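Local coordinates for protein glycosyl hydrolase (PDB 7LR8) that probably hydrolyses the beta-mannosidic bond of Man-beta-1,4-GlcNAc, the disaccharide from the N-glycan core, as a family 5 glycoside hydrolase, at residues Gly236-Ala241 with Ala278-Glu283; Thr288-Leu293 with Val343-Thr348; Leu325-Gln328 with Val332-Ala335. The protein carries 1 engineered substitution. One frame throughout, in Å; residues are numbered along the deposited sequence.

Contact 1: residues Gly236-Ala241 with Ala278-Glu283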
ATOM      1  N   GLY B 236       6.844 -10.355 -35.192  1.00 27.60           N
ATOM      2  CA  GLY B 236       7.326  -9.077 -35.677  1.00 28.25           C
ATOM      3  C   GLY B 236       6.272  -7.991 -35.543  1.00 26.94           C
ATOM      4  O   GLY B 236       5.063  -8.249 -35.590  1.00 26.49           O
ATOM      5  N   THR B 237       6.742  -6.748 -35.400  1.00 28.26           N
ATOM      6  CA  THR B 237       5.848  -5.597 -35.261  1.00 29.25           C
ATOM      7  C   THR B 237       4.810  -5.524 -36.379  1.00 32.28           C
ATOM      8  O   THR B 237       3.626  -5.266 -36.133  1.00 34.68           O
ATOM      9  CB  THR B 237       6.666  -4.307 -35.257  1.00 40.63           C
ATOM     10  OG1 THR B 237       7.599  -4.318 -34.172  1.00 44.11           O
ATOM     11  CG2 THR B 237       5.736  -3.116 -35.132  1.00 42.66           C
ATOM     12  N   ARG B 238       5.247  -5.708 -37.624  1.00 29.90           N
ATOM     13  CA  ARG B 238       4.397  -5.463 -38.782  1.00 32.12           C
ATOM     14  C   ARG B 238       3.753  -6.736 -39.317  1.00 31.49           C
ATOM     15  O   ARG B 238       3.324  -6.766 -40.472  1.00 39.87           O
ATOM     16  CB  ARG B 238       5.200  -4.764 -39.882  1.00 33.35           C
ATOM     17  CG  ARG B 238       5.652  -3.363 -39.506  1.00 37.27           C
ATOM     18  CD  ARG B 238       5.721  -2.467 -40.743  1.00 49.80           C
ATOM     19  NE  ARG B 238       6.019  -1.076 -40.410  1.00 60.27           N
ATOM     20  CZ  ARG B 238       7.248  -0.585 -40.294  1.00 70.96           C
ATOM     21  NH1 ARG B 238       8.296  -1.371 -40.491  1.00 76.40           N
ATOM     22  NH2 ARG B 238       7.434   0.695 -39.992  1.00 72.64           N
ATOM     23  N   SER B 239       3.663  -7.774 -38.493  1.00 31.15           N
ATOM     24  CA  SER B 239       3.148  -9.063 -38.920  1.00 28.86           C
ATOM     25  C   SER B 239       1.624  -9.092 -38.874  1.00 33.55           C
ATOM     26  O   SER B 239       0.971  -8.287 -38.202  1.00 25.78           O
ATOM     27  CB  SER B 239       3.697 -10.176 -38.027  1.00 29.06           C
ATOM     28  OG  SER B 239       3.256  -9.998 -36.680  1.00 29.19           O
ATOM     29  N   THR B 240       1.061 -10.063 -39.594  1.00 33.91           N
ATOM     30  CA  THR B 240      -0.373 -10.313 -39.508  1.00 31.53           C
ATOM     31  C   THR B 240      -0.782 -10.665 -38.082  1.00 30.95           C
ATOM     32  O   THR B 240      -1.816 -10.191 -37.591  1.00 27.75           O
ATOM     33  CB  THR B 240      -0.759 -11.433 -40.478  1.00 38.33           C
ATOM     34  OG1 THR B 240      -0.361 -11.077 -41.811  1.00 39.23           O
ATOM     35  CG2 THR B 240      -2.259 -11.679 -40.454  1.00 41.24           C
ATOM     36  N   ALA B 241       0.032 -11.474 -37.387  1.00 32.23           N
ATOM     37  CA  ALA B 241      -0.314 -11.886 -36.027  1.00 28.29           C
ATOM     38  C   ALA B 241      -0.398 -10.695 -35.085  1.00 24.71           C
ATOM     39  O   ALA B 241      -1.264 -10.649 -34.203  1.00 26.75           O
ATOM     40  CB  ALA B 241       0.707 -12.898 -35.491  1.00 30.97           C
ATOM     41  N   ALA B 278       6.404   4.087 -31.871  1.00 25.82           N
ATOM     42  CA  ALA B 278       5.501   5.234 -31.878  1.00 27.00           C
ATOM     43  C   ALA B 278       5.171   5.683 -33.298  1.00 29.16           C
ATOM     44  O   ALA B 278       4.044   6.118 -33.567  1.00 30.98           O
ATOM     45  CB  ALA B 278       6.108   6.385 -31.078  1.00 28.52           C
ATOM     46  N   GLU B 279       6.138   5.591 -34.225  1.00 32.27           N
ATOM     47  CA  GLU B 279       5.878   5.993 -35.607  1.00 32.94           C
ATOM     48  C   GLU B 279       4.947   5.035 -36.342  1.00 34.39           C
ATOM     49  O   GLU B 279       4.444   5.393 -37.409  1.00 37.04           O
ATOM     50  CB  GLU B 279       7.191   6.124 -36.388  1.00 37.29           C
ATOM     51  CG  GLU B 279       7.988   4.841 -36.480  1.00 39.69           C
ATOM     52  CD  GLU B 279       9.133   4.807 -35.478  1.00 59.83           C
ATOM     53  OE1 GLU B 279       8.888   5.066 -34.275  1.00 53.41           O
ATOM     54  OE2 GLU B 279      10.282   4.534 -35.897  1.00 68.78           O
ATOM     55  N   TYR B 280       4.707   3.838 -35.806  1.00 27.32           N
ATOM     56  CA  TYR B 280       3.790   2.868 -36.391  1.00 31.67           C
ATOM     57  C   TYR B 280       2.479   2.770 -35.619  1.00 28.09           C
ATOM     58  O   TYR B 280       1.581   2.025 -36.027  1.00 25.93           O
ATOM     59  CB  TYR B 280       4.464   1.489 -36.454  1.00 32.72           C
ATOM     60  CG  TYR B 280       3.695   0.441 -37.226  1.00 42.19           C
ATOM     61  CD1 TYR B 280       3.554   0.529 -38.605  1.00 53.12           C
ATOM     62  CD2 TYR B 280       3.121  -0.644 -36.578  1.00 45.27           C
ATOM     63  CE1 TYR B 280       2.854  -0.428 -39.312  1.00 57.73           C
ATOM     64  CE2 TYR B 280       2.417  -1.604 -37.277  1.00 48.83           C
ATOM     65  CZ  TYR B 280       2.287  -1.491 -38.640  1.00 56.50           C
ATOM     66  OH  TYR B 280       1.591  -2.448 -39.339  1.00 66.26           O
ATOM     67  N   ALA B 281       2.341   3.513 -34.520  1.00 23.43           N
ATOM     68  CA  ALA B 281       1.183   3.336 -33.650  1.00 21.96           C
ATOM     69  C   ALA B 281      -0.120   3.649 -34.378  1.00 21.98           C
ATOM     70  O   ALA B 281      -1.130   2.970 -34.165  1.00 21.57           O
ATOM     71  CB  ALA B 281       1.317   4.207 -32.401  1.00 23.22           C
ATOM     72  N   ALA B 282      -0.123   4.684 -35.230  1.00 24.37           N
ATOM     73  CA  ALA B 282      -1.352   5.034 -35.940  1.00 29.00           C
ATOM     74  C   ALA B 282      -1.760   3.931 -36.909  1.00 23.88           C
ATOM     75  O   ALA B 282      -2.928   3.512 -36.937  1.00 28.18           O
ATOM     76  CB  ALA B 282      -1.181   6.364 -36.687  1.00 29.26           C
ATOM     77  N   GLU B 283      -0.813   3.462 -37.727  1.00 24.94           N
ATOM     78  CA  GLU B 283      -1.101   2.365 -38.648  1.00 26.36           C
ATOM     79  C   GLU B 283      -1.541   1.118 -37.898  1.00 27.15           C
ATOM     80  O   GLU B 283      -2.443   0.396 -38.347  1.00 29.07           O
ATOM     81  CB  GLU B 283       0.126   2.038 -39.493  1.00 27.45           C
ATOM     82  CG  GLU B 283       0.329   2.919 -40.685  1.00 40.14           C
ATOM     83  CD  GLU B 283       1.597   2.556 -41.413  1.00 45.84           C
ATOM     84  OE1 GLU B 283       1.638   1.467 -42.023  1.00 50.17           O
ATOM     85  OE2 GLU B 283       2.560   3.343 -41.343  1.00 54.44           O
TER
HETATM   86  O   HOH W   1       1.144  -5.265 -37.315  1.00 28.59           O
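Arg238 lays its aliphatic stem over one face of the Tyr280 ring, with CG 4.2 Å from the ring centroid and 21° off the normal, a CH-pi contact. The guanidinium does not stack: its plane stands perpendicular to the ring, and the nearest approach there is Arg238 NE to Tyr280 CE1, 3.4 Å, with CE1 near the guanidinium plane at its edge. Thr237 arrives on the same side of the ring plane but more obliquely, its CG2 3.9 Å from Tyr280 CD2. Tyr280 reaches this two-point seat because its ring is swung opposite the backbone N (chi1 -171°), which carries it across to the other segment. A tyrosine suits the place, offering a broad apolar face with a polar tip. A water that gives its protons to Thr237 O (2.7 Å) and Ser239 O also accepts a weak bond from Tyr280 OH. The two segments are the lead-ins to helices 240-253 and 281-293, consecutive outer helices of the (beta/alpha)8 barrel characteristic of family 5 glycoside hydrolases. A type I turn from Gly236 to Ser239 sets up the first helix. Gly236, the first residue past the preceding helix, has positive phi, where a side chain would be jammed against the preceding carbonyl O; its own carbonyl O takes two bonds from Ser239, one from the backbone N and one from OG (2.7 Å). Ser239, the N-cap, has a short hydroxyl able to serve both turn and helix start. Replacing Tyr280 by an alanine would probably leave the Arg238 stem and Thr237 CG2 without the surface they lie on, freeing the arginine to turn. Thr237 OG1 is hydrogen-bonded to His275 O.

Contact 2: residues Thr288-Leu293 with Val343-Thr348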
ATOM      1  N   THR B 288      -5.599  -2.815 -36.307  1.00 20.55           N
ATOM      2  CA  THR B 288      -6.145  -3.590 -35.202  1.00 20.09           C
ATOM      3  C   THR B 288      -7.654  -3.422 -35.106  1.00 21.71           C
ATOM      4  O   THR B 288      -8.397  -4.404 -34.969  1.00 21.52           O
ATOM      5  CB  THR B 288      -5.483  -3.151 -33.896  1.00 19.70           C
ATOM      6  OG1 THR B 288      -4.113  -3.564 -33.896  1.00 22.01           O
ATOM      7  CG2 THR B 288      -6.195  -3.764 -32.695  1.00 22.64           C
ATOM      8  N   ILE B 289      -8.120  -2.174 -35.161  1.00 20.96           N
ATOM      9  CA  ILE B 289      -9.549  -1.905 -35.065  1.00 20.08           C
ATOM     10  C   ILE B 289     -10.290  -2.465 -36.280  1.00 22.81           C
ATOM     11  O   ILE B 289     -11.350  -3.084 -36.129  1.00 24.02           O
ATOM     12  CB  ILE B 289      -9.793  -0.396 -34.885  1.00 20.98           C
ATOM     13  CG1 ILE B 289      -9.213   0.072 -33.550  1.00 23.56           C
ATOM     14  CG2 ILE B 289     -11.291  -0.076 -34.994  1.00 22.63           C
ATOM     15  CD1 ILE B 289      -9.369   1.555 -33.300  1.00 27.30           C
ATOM     16  N   ASP B 290      -9.752  -2.276 -37.497  1.00 21.86           N
ATOM     17  CA  ASP B 290     -10.386  -2.887 -38.663  1.00 23.90           C
ATOM     18  C   ASP B 290     -10.519  -4.395 -38.482  1.00 25.09           C
ATOM     19  O   ASP B 290     -11.555  -4.981 -38.814  1.00 26.89           O
ATOM     20  CB  ASP B 290      -9.598  -2.598 -39.943  1.00 24.36           C
ATOM     21  CG  ASP B 290      -9.744  -1.167 -40.427  1.00 34.08           C
ATOM     22  OD1 ASP B 290     -10.742  -0.503 -40.088  1.00 33.81           O
ATOM     23  OD2 ASP B 290      -8.851  -0.709 -41.173  1.00 34.45           O
ATOM     24  N   ALA B 291      -9.477  -5.041 -37.952  1.00 21.51           N
ATOM     25  CA  ALA B 291      -9.546  -6.485 -37.758  1.00 21.36           C
ATOM     26  C   ALA B 291     -10.600  -6.853 -36.715  1.00 22.58           C
ATOM     27  O   ALA B 291     -11.354  -7.815 -36.899  1.00 23.36           O
ATOM     28  CB  ALA B 291      -8.173  -7.023 -37.347  1.00 21.99           C
ATOM     29  N   VAL B 292     -10.692  -6.083 -35.635  1.00 19.72           N
ATOM     30  CA  VAL B 292     -11.663  -6.401 -34.590  1.00 21.84           C
ATOM     31  C   VAL B 292     -13.081  -6.142 -35.079  1.00 26.30           C
ATOM     32  O   VAL B 292     -13.996  -6.939 -34.835  1.00 25.40           O
ATOM     33  CB  VAL B 292     -11.350  -5.609 -33.313  1.00 21.65           C
ATOM     34  CG1 VAL B 292     -12.491  -5.774 -32.310  1.00 31.92           C
ATOM     35  CG2 VAL B 292     -10.055  -6.106 -32.704  1.00 21.74           C
ATOM     36  N   LEU B 293     -13.290  -5.035 -35.792  1.00 23.78           N
ATOM     37  CA  LEU B 293     -14.634  -4.725 -36.263  1.00 22.26           C
ATOM     38  C   LEU B 293     -15.101  -5.653 -37.382  1.00 26.39           C
ATOM     39  O   LEU B 293     -16.274  -5.589 -37.765  1.00 29.85           O
ATOM     40  CB  LEU B 293     -14.703  -3.260 -36.720  1.00 29.39           C
ATOM     41  CG  LEU B 293     -14.555  -2.189 -35.627  1.00 30.10           C
ATOM     42  CD1 LEU B 293     -14.741  -0.800 -36.225  1.00 35.09           C
ATOM     43  CD2 LEU B 293     -15.526  -2.409 -34.484  1.00 34.86           C
ATOM     44  N   VAL B 343     -13.422   5.365 -35.653  1.00 25.09           N
ATOM     45  CA  VAL B 343     -14.740   5.509 -35.041  1.00 24.78           C
ATOM     46  C   VAL B 343     -15.666   6.274 -35.972  1.00 26.59           C
ATOM     47  O   VAL B 343     -16.808   5.863 -36.215  1.00 26.41           O
ATOM     48  CB  VAL B 343     -14.638   6.198 -33.666  1.00 23.87           C
ATOM     49  CG1 VAL B 343     -16.034   6.511 -33.122  1.00 25.01           C
ATOM     50  CG2 VAL B 343     -13.862   5.328 -32.667  1.00 24.37           C
ATOM     51  N   ARG B 344     -15.183   7.398 -36.514  1.00 26.52           N
ATOM     52  CA  ARG B 344     -16.005   8.201 -37.412  1.00 28.15           C
ATOM     53  C   ARG B 344     -16.430   7.391 -38.627  1.00 28.86           C
ATOM     54  O   ARG B 344     -17.590   7.458 -39.057  1.00 30.15           O
ATOM     55  CB  ARG B 344     -15.237   9.456 -37.840  1.00 29.07           C
ATOM     56  CG  ARG B 344     -16.050  10.424 -38.691  1.00 36.33           C
ATOM     57  CD  ARG B 344     -15.187  11.051 -39.778  1.00 47.47           C
ATOM     58  NE  ARG B 344     -14.685  10.041 -40.703  1.00 56.28           N
ATOM     59  CZ  ARG B 344     -15.325   9.649 -41.800  1.00 60.41           C
ATOM     60  NH1 ARG B 344     -16.496  10.189 -42.117  1.00 61.31           N
ATOM     61  NH2 ARG B 344     -14.798   8.717 -42.582  1.00 62.10           N
ATOM     62  N   ARG B 345     -15.498   6.616 -39.188  1.00 29.15           N
ATOM     63  CA  ARG B 345     -15.795   5.780 -40.345  1.00 31.53           C
ATOM     64  C   ARG B 345     -16.890   4.775 -40.021  1.00 29.93           C
ATOM     65  O   ARG B 345     -17.859   4.624 -40.778  1.00 30.32           O
ATOM     66  CB  ARG B 345     -14.517   5.070 -40.801  1.00 35.05           C
ATOM     67  CG  ARG B 345     -14.630   4.239 -42.067  1.00 46.73           C
ATOM     68  CD  ARG B 345     -13.378   3.368 -42.223  1.00 55.16           C
ATOM     69  NE  ARG B 345     -12.167   4.094 -41.834  1.00 52.37           N
ATOM     70  CZ  ARG B 345     -11.140   3.553 -41.183  1.00 55.05           C
ATOM     71  NH1 ARG B 345     -11.170   2.271 -40.839  1.00 50.10           N
ATOM     72  NH2 ARG B 345     -10.081   4.295 -40.866  1.00 48.68           N
ATOM     73  N   TRP B 346     -16.763   4.092 -38.882  1.00 27.21           N
ATOM     74  CA  TRP B 346     -17.791   3.133 -38.499  1.00 27.15           C
ATOM     75  C   TRP B 346     -19.137   3.822 -38.280  1.00 30.77           C
ATOM     76  O   TRP B 346     -20.174   3.345 -38.758  1.00 30.15           O
ATOM     77  CB  TRP B 346     -17.382   2.349 -37.250  1.00 30.30           C
ATOM     78  CG  TRP B 346     -18.404   1.289 -36.982  1.00 36.41           C
ATOM     79  CD1 TRP B 346     -18.369  -0.013 -37.398  1.00 34.94           C
ATOM     80  CD2 TRP B 346     -19.657   1.459 -36.297  1.00 42.22           C
ATOM     81  NE1 TRP B 346     -19.516  -0.666 -36.997  1.00 42.28           N
ATOM     82  CE2 TRP B 346     -20.320   0.217 -36.324  1.00 44.82           C
ATOM     83  CE3 TRP B 346     -20.276   2.540 -35.659  1.00 50.87           C
ATOM     84  CZ2 TRP B 346     -21.569   0.027 -35.736  1.00 58.51           C
ATOM     85  CZ3 TRP B 346     -21.514   2.351 -35.081  1.00 61.76           C
ATOM     86  CH2 TRP B 346     -22.145   1.105 -35.119  1.00 64.44           C
ATOM     87  N   ARG B 347     -19.148   4.943 -37.543  1.00 28.69           N
ATOM     88  CA  ARG B 347     -20.414   5.632 -37.285  1.00 33.27           C
ATOM     89  C   ARG B 347     -21.042   6.167 -38.569  1.00 33.79           C
ATOM     90  O   ARG B 347     -22.272   6.277 -38.659  1.00 34.44           O
ATOM     91  CB  ARG B 347     -20.221   6.777 -36.283  1.00 31.41           C
ATOM     92  CG  ARG B 347     -19.701   6.364 -34.905  1.00 30.61           C
ATOM     93  CD  ARG B 347     -19.974   7.451 -33.861  1.00 32.84           C
ATOM     94  NE  ARG B 347     -19.252   7.235 -32.601  1.00 28.34           N
ATOM     95  CZ  ARG B 347     -19.571   6.301 -31.705  1.00 29.47           C
ATOM     96  NH1 ARG B 347     -20.591   5.487 -31.935  1.00 30.25           N
ATOM     97  NH2 ARG B 347     -18.862   6.170 -30.580  1.00 26.73           N
ATOM     98  N   THR B 348     -20.225   6.503 -39.568  1.00 32.30           N
ATOM     99  CA  THR B 348     -20.762   7.043 -40.812  1.00 34.40           C
ATOM    100  C   THR B 348     -21.309   5.939 -41.709  1.00 38.71           C
ATOM    101  O   THR B 348     -22.389   6.084 -42.289  1.00 38.29           O
ATOM    102  CB  THR B 348     -19.685   7.842 -41.556  1.00 34.74           C
ATOM    103  OG1 THR B 348     -19.227   8.920 -40.730  1.00 34.31           O
ATOM    104  CG2 THR B 348     -20.233   8.407 -42.871  1.00 37.52           C
TER
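Asp290 and Arg345 reach toward each other at the outer rim of two helices, and OD1 meets NH1 at 2.9 Å in a salt bridge. The oxygen lies in the guanidinium plane, at its edge, but the carboxylate is turned 55° from that plane, and Asp290 OD2 stands 3.8 Å from Arg345 NH1, so a single oxygen does the gripping. On this looser, solvent-facing side one ion pair joins the helices, the long arginine reaching across to the short, exposed Asp290. The closer-packed side is deeper, where Leu293 CD1 touches Trp346 CD1 at 3.9 Å, the two side chains crossing at about a right angle. With Trp346 CG anti to the backbone N (chi1 -174°), the indole runs past Leu293, only its CD1 touching the leucine and the six-membered ring lying farther off. Both residues also pack on Pro14, and Leu293 continues onto Phe16, so large apolar side chains suit this partly covered seam between the helices and the start of strand 15-19. With the backbones no nearer than 8.8 Å, CA to CA between Leu293 and Trp346, contact is confined to side-chain ends. Such sparse packing joins neighbouring helices of the outer layer of a (beta/alpha)8 barrel, here the last two of the ring.

Contact 3: residues Leu325-Gln328 with Val332-Ala335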
ATOM      1  N   LEU B 325      -3.790   8.125 -26.265  1.00 20.49           N
ATOM      2  CA  LEU B 325      -4.213   8.724 -27.521  1.00 22.31           C
ATOM      3  C   LEU B 325      -4.034  10.231 -27.497  1.00 22.36           C
ATOM      4  O   LEU B 325      -4.010  10.866 -28.560  1.00 23.07           O
ATOM      5  CB  LEU B 325      -5.681   8.384 -27.792  1.00 22.28           C
ATOM      6  CG  LEU B 325      -6.015   6.902 -27.948  1.00 22.54           C
ATOM      7  CD1 LEU B 325      -7.514   6.711 -28.175  1.00 23.29           C
ATOM      8  CD2 LEU B 325      -5.203   6.271 -29.080  1.00 27.01           C
ATOM      9  N   LEU B 326      -3.908  10.800 -26.299  1.00 21.05           N
ATOM     10  CA  LEU B 326      -3.700  12.223 -26.082  1.00 24.18           C
ATOM     11  C   LEU B 326      -2.447  12.418 -25.233  1.00 25.89           C
ATOM     12  O   LEU B 326      -2.110  11.582 -24.388  1.00 24.38           O
ATOM     13  CB  LEU B 326      -4.922  12.845 -25.382  1.00 21.95           C
ATOM     14  CG  LEU B 326      -6.196  12.770 -26.231  1.00 21.83           C
ATOM     15  CD1 LEU B 326      -7.407  12.372 -25.390  1.00 24.99           C
ATOM     16  CD2 LEU B 326      -6.417  14.102 -26.921  1.00 23.79           C
ATOM     17  N   THR B 327      -1.769  13.543 -25.448  1.00 25.50           N
ATOM     18  CA  THR B 327      -0.597  13.868 -24.653  1.00 28.17           C
ATOM     19  C   THR B 327      -1.003  14.323 -23.249  1.00 28.86           C
ATOM     20  O   THR B 327      -2.185  14.461 -22.913  1.00 28.36           O
ATOM     21  CB  THR B 327       0.226  14.969 -25.320  1.00 24.79           C
ATOM     22  OG1 THR B 327      -0.521  16.187 -25.297  1.00 28.90           O
ATOM     23  CG2 THR B 327       0.581  14.609 -26.752  1.00 28.01           C
ATOM     24  N   GLN B 328       0.020  14.571 -22.430  1.00 29.06           N
ATOM     25  CA  GLN B 328      -0.177  15.109 -21.089  1.00 30.68           C
ATOM     26  C   GLN B 328      -0.909  16.444 -21.115  1.00 30.58           C
ATOM     27  O   GLN B 328      -1.722  16.729 -20.228  1.00 36.09           O
ATOM     28  CB  GLN B 328       1.177  15.263 -20.405  1.00 26.70           C
ATOM     29  CG  GLN B 328       1.513  14.078 -19.575  1.00 28.09           C
ATOM     30  CD  GLN B 328       0.747  14.089 -18.286  1.00 32.41           C
ATOM     31  OE1 GLN B 328       0.787  15.070 -17.540  1.00 38.43           O
ATOM     32  NE2 GLN B 328       0.025  13.005 -18.012  1.00 30.93           N
ATOM     33  N   VAL B 332      -4.004  15.805 -29.376  1.00 28.63           N
ATOM     34  CA  VAL B 332      -4.260  14.546 -30.066  1.00 27.90           C
ATOM     35  C   VAL B 332      -2.970  14.042 -30.698  1.00 30.88           C
ATOM     36  O   VAL B 332      -2.309  14.759 -31.464  1.00 33.27           O
ATOM     37  CB  VAL B 332      -5.365  14.720 -31.117  1.00 34.70           C
ATOM     38  CG1 VAL B 332      -5.678  13.382 -31.789  1.00 27.24           C
ATOM     39  CG2 VAL B 332      -6.613  15.300 -30.463  1.00 33.04           C
ATOM     40  N   LYS B 333      -2.623  12.806 -30.396  1.00 24.30           N
ATOM     41  CA  LYS B 333      -1.467  12.103 -30.922  1.00 25.27           C
ATOM     42  C   LYS B 333      -1.847  11.396 -32.215  1.00 26.02           C
ATOM     43  O   LYS B 333      -3.036  11.201 -32.498  1.00 28.26           O
ATOM     44  CB  LYS B 333      -0.963  11.087 -29.889  1.00 25.83           C
ATOM     45  CG  LYS B 333      -0.468  11.705 -28.599  1.00 26.11           C
ATOM     46  CD  LYS B 333      -0.215  10.647 -27.515  1.00 23.95           C
ATOM     47  CE  LYS B 333       0.924   9.716 -27.886  1.00 24.12           C
ATOM     48  NZ  LYS B 333       1.081   8.575 -26.934  1.00 23.65           N
ATOM     49  N   PRO B 334      -0.862  10.994 -33.026  1.00 25.83           N
ATOM     50  CA  PRO B 334      -1.192  10.280 -34.272  1.00 30.08           C
ATOM     51  C   PRO B 334      -2.135   9.101 -34.080  1.00 26.66           C
ATOM     52  O   PRO B 334      -3.067   8.940 -34.876  1.00 27.65           O
ATOM     53  CB  PRO B 334       0.188   9.849 -34.789  1.00 27.50           C
ATOM     54  CG  PRO B 334       1.091  10.947 -34.329  1.00 29.24           C
ATOM     55  CD  PRO B 334       0.583  11.281 -32.935  1.00 26.85           C
ATOM     56  N   ALA B 335      -1.954   8.287 -33.038  1.00 24.54           N
ATOM     57  CA  ALA B 335      -2.875   7.170 -32.860  1.00 25.80           C
ATOM     58  C   ALA B 335      -4.252   7.642 -32.424  1.00 23.75           C
ATOM     59  O   ALA B 335      -5.250   6.976 -32.716  1.00 24.97           O
ATOM     60  CB  ALA B 335      -2.325   6.163 -31.849  1.00 27.03           C
TER
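Lys333 N donates to Leu325 O across the turn, at 3.0 Å and nearly straight (163°), the one backbone hydrogen bond between the segments. Beside it Leu326 and Val332 form a single beta bridge, their CA atoms 4.6 Å apart, and their side chains meet where Leu326 CD2 touches Val332 CG2 at 3.7 Å. On the lysine the aliphatic stem does the packing: Lys333 CG lies 3.6 Å from Thr327 CG2, and its CD rests 3.7 Å from the backbone C of Leu326. A long, flexible side chain suits this place, since its methylenes can run along the 325-328 backbone before the charge is reached. The bend at chi3 (66°) carries the amino group back to Gly324 O in a hydrogen bond and to Asp308 in a salt bridge. Thr327 turns its methyl to the lysine while its OG1 is bonded to Asp329 OD1 and to Arg331 N, within the connecting turn, so the threonine serves both turn and contact. The CB of Leu325 points away from 332-335, yet its branch CD2 comes back to Ala335, 4.0 Å from CB and nearer still, 3.7 Å, to its carbonyl O; the small alanine lets the helix start come close. Lys333 occupies the N-cap position; Pro334 follows as the first helical residue, where a proline is well tolerated because no N-H is needed for the helix's i to i-4 bonds. Farther out, Leu325 packs on Val339, and backbone bonds tie it to Cys305 and Leu326 to Ser306 and Asp308. The turn thus fastens the loop that leaves strand 298-304 back onto residues just beyond that strand, and delivers the chain into helix 334-349, the final helix of the barrel.

In the fold
Contacts 1, 2 and 3 follow the last part of the barrel: contact 1 and contact 2 share helix 281-293, contact 2 and contact 3 share helix 334-349. The centre of contact 1 lies about 17 Å from those of contact 2 and contact 3, and the centres of contact 2 and contact 3 are about 18 Å apart. Only contacts 1 and 3 touch, where Ala282 CB packs on Pro334 O at 3.7 Å. Along the chain, contact 3 falls within the span that contact 2 brackets. None belongs to the glycan pocket; the side chain of Lys333 in contact 3 stays about 12 Å from the bound mannose, although pocket residues Leu319, Glu320 and Leu323 lie just before 325-328.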